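Local structure of activator of Hsp90 ATPase homologue 1/2-like C-terminal domain-containing protein (Mycobacterium smegmatis, 3UID) at residues Q30-P35 with Y113-H118. The protein probably acts as a type II toxin, being a structural homologue of a Mycobacterium tuberculosis toxin involved in the hypoxic response, and belongs to the AHA1 family. Residues are numbered along the deposited sequence; the frame is centred on the assembly and turned at random.
Sequences QIYADP and YTFTEH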
loop_
_atom_site.group_PDB
_atom_site.type_symbol
_atom_site.label_atom_id
_atom_site.label_comp_id
_atom_site.label_asym_id
_atom_site.label_seq_id
_atom_site.Cartn_x
_atom_site.Cartn_y
_atom_site.Cartn_z
ATOM N N GLN A 30 10.814 -6.691 3.391
ATOM C CA GLN A 30 11.384 -5.733 4.336
ATOM C C GLN A 30 10.974 -4.284 4.087
ATOM O O GLN A 30 11.061 -3.445 5.001
ATOM C CB GLN A 30 12.912 -5.862 4.375
ATOM C CG GLN A 30 13.394 -7.185 4.934
ATOM C CD GLN A 30 12.936 -7.439 6.369
ATOM O OE1 GLN A 30 12.749 -6.497 7.148
ATOM N NE2 GLN A 30 12.749 -8.698 6.714
ATOM N N ILE A 31 10.540 -3.981 2.867
ATOM C CA ILE A 31 9.949 -2.675 2.567
ATOM C C ILE A 31 8.753 -2.417 3.495
ATOM O O ILE A 31 8.565 -1.298 3.996
ATOM C CB ILE A 31 9.482 -2.581 1.094
ATOM C CG1 ILE A 31 10.664 -2.695 0.110
ATOM C CG2 ILE A 31 8.674 -1.295 0.851
ATOM C CD1 ILE A 31 11.548 -1.477 0.072
ATOM N N TYR A 32 7.941 -3.454 3.711
ATOM C CA TYR A 32 6.730 -3.350 4.522
ATOM C C TYR A 32 6.975 -3.647 5.996
ATOM O O TYR A 32 6.274 -3.124 6.856
ATOM C CB TYR A 32 5.639 -4.262 3.940
ATOM C CG TYR A 32 5.331 -3.833 2.535
ATOM C CD1 TYR A 32 4.450 -2.791 2.289
ATOM C CD2 TYR A 32 5.984 -4.415 1.453
ATOM C CE1 TYR A 32 4.206 -2.352 0.992
ATOM C CE2 TYR A 32 5.745 -3.989 0.151
ATOM C CZ TYR A 32 4.849 -2.962 -0.068
ATOM O OH TYR A 32 4.617 -2.529 -1.349
ATOM N N ALA A 33 7.983 -4.469 6.274
ATOM C CA ALA A 33 8.278 -4.882 7.639
ATOM C C ALA A 33 9.058 -3.833 8.416
ATOM O O ALA A 33 8.995 -3.790 9.645
ATOM C CB ALA A 33 9.036 -6.209 7.627
ATOM N N ASP A 34 9.807 -2.994 7.704
ATOM C CA ASP A 34 10.596 -1.934 8.342
ATOM C C ASP A 34 9.892 -0.605 8.121
ATOM O O ASP A 34 9.789 -0.139 6.976
ATOM C CB ASP A 34 11.990 -1.884 7.722
ATOM C CG ASP A 34 12.869 -0.796 8.319
ATOM O OD1 ASP A 34 12.374 0.045 9.107
ATOM O OD2 ASP A 34 14.069 -0.785 7.977
ATOM N N PRO A 35 9.382 0.017 9.205
ATOM C CA PRO A 35 8.572 1.220 8.994
ATOM C C PRO A 35 9.342 2.389 8.385
ATOM O O PRO A 35 8.716 3.237 7.745
ATOM C CB PRO A 35 8.086 1.566 10.412
ATOM C CG PRO A 35 9.141 0.997 11.305
ATOM C CD PRO A 35 9.539 -0.297 10.633
ATOM N N TYR A 113 -1.764 -8.449 0.337
ATOM C CA TYR A 113 -0.545 -8.255 -0.443
ATOM C C TYR A 113 0.184 -9.579 -0.552
ATOM O O TYR A 113 0.438 -10.241 0.458
ATOM C CB TYR A 113 0.389 -7.276 0.269
ATOM C CG TYR A 113 -0.050 -5.822 0.271
ATOM C CD1 TYR A 113 -1.335 -5.440 -0.105
ATOM C CD2 TYR A 113 0.848 -4.833 0.663
ATOM C CE1 TYR A 113 -1.707 -4.079 -0.099
ATOM C CE2 TYR A 113 0.495 -3.495 0.685
ATOM C CZ TYR A 113 -0.778 -3.127 0.306
ATOM O OH TYR A 113 -1.125 -1.801 0.322
ATOM N N THR A 114 0.530 -9.961 -1.775
ATOM C CA THR A 114 1.207 -11.223 -2.004
ATOM C C THR A 114 2.478 -11.008 -2.821
ATOM O O THR A 114 2.453 -10.323 -3.850
ATOM C CB THR A 114 0.261 -12.224 -2.684
ATOM O OG1 THR A 114 -0.907 -12.380 -1.871
ATOM C CG2 THR A 114 0.933 -13.569 -2.867
ATOM N N PHE A 115 3.579 -11.595 -2.347
ATOM C CA PHE A 115 4.895 -11.462 -2.974
ATOM C C PHE A 115 5.388 -12.849 -3.372
ATOM O O PHE A 115 5.573 -13.731 -2.527
ATOM C CB PHE A 115 5.887 -10.804 -2.004
ATOM C CG PHE A 115 5.356 -9.561 -1.364
ATOM C CD1 PHE A 115 5.126 -8.430 -2.128
ATOM C CD2 PHE A 115 5.078 -9.520 -0.010
ATOM C CE1 PHE A 115 4.623 -7.277 -1.553
ATOM C CE2 PHE A 115 4.565 -8.370 0.571
ATOM C CZ PHE A 115 4.346 -7.243 -0.203
ATOM N N THR A 116 5.581 -13.063 -4.667
ATOM C CA THR A 116 6.032 -14.367 -5.130
ATOM C C THR A 116 7.207 -14.265 -6.073
ATOM O O THR A 116 7.405 -13.250 -6.743
ATOM C CB THR A 116 4.887 -15.165 -5.767
ATOM O OG1 THR A 116 4.271 -14.385 -6.798
ATOM C CG2 THR A 116 3.842 -15.510 -4.704
ATOM N N GLU A 117 7.996 -15.330 -6.111
ATOM C CA GLU A 117 9.196 -15.348 -6.911
ATOM C C GLU A 117 8.812 -15.315 -8.379
ATOM O O GLU A 117 7.935 -16.057 -8.827
ATOM C CB GLU A 117 10.027 -16.597 -6.587
ATOM C CG GLU A 117 10.465 -16.719 -5.117
ATOM C CD GLU A 117 9.339 -17.141 -4.170
ATOM O OE1 GLU A 117 8.241 -17.513 -4.652
ATOM O OE2 GLU A 117 9.556 -17.100 -2.935
ATOM N N HIS A 118 9.456 -14.429 -9.125
ATOM C CA HIS A 118 9.163 -14.269 -10.535
ATOM C C HIS A 118 10.459 -13.890 -11.237
ATOM O O HIS A 118 10.826 -12.716 -11.288
ATOM C CB HIS A 118 8.100 -13.192 -10.735
ATOM C CG HIS A 118 7.561 -13.129 -12.128
ATOM N ND1 HIS A 118 8.167 -12.400 -13.126
ATOM C CD2 HIS A 118 6.474 -13.710 -12.690
ATOM C CE1 HIS A 118 7.477 -12.532 -14.246
ATOM N NE2 HIS A 118 6.446 -13.322 -14.008
#
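The ring of Tyr32 takes the edge of Tyr113 over one face, Tyr113 CD2 standing 4.2 Å above its plane and toward the rim. On the opposite face lies Ile31 CG2, also displaced toward the rim. The two tyrosines form an offset edge-to-face pair, centroids 5.7 Å apart and planes at 78°, and their side chains cross at about a right angle. Their closest approach, between Tyr32 CE1 and Tyr113 CE2, is 3.9 Å. Phe115 comes in obliquely at the CD2-CE2 side of the Tyr32 ring, its CZ 3.6 Å from Tyr32 CE2 and 3.7 Å from Tyr32 CD2. Here the planes are only 23° apart, but the rings are slid past each other, with centroids 5.4 Å apart, and barely overlap. The three rings form an aromatic cluster. With CG opposite the carbonyl carbon (chi1 -60°), Tyr32 extends from its helix toward the strand; Tyr113 and Phe115, two residues apart, project from the same side of that strand to receive it. Contact between the two segments is entirely apolar, while the hydroxyl of the buried Tyr32 is satisfied beyond them by a hydrogen bond with Tyr126 OH. Tyr113 continues the aromatic network through edge-to-face pairs with Tyr126 and Phe91. The cluster joins the C-terminal end of helix 25-33 to strand 109-118 of the antiparallel sheet, within the helix-and-sheet architecture of the Bet v 1-like fold. Phe115 also packs on Val25, Ile28 and Trp29 of that helix, while Tyr32 touches Leu38 of helix 35-42 and Ile155 of the long C-terminal helix 144-158.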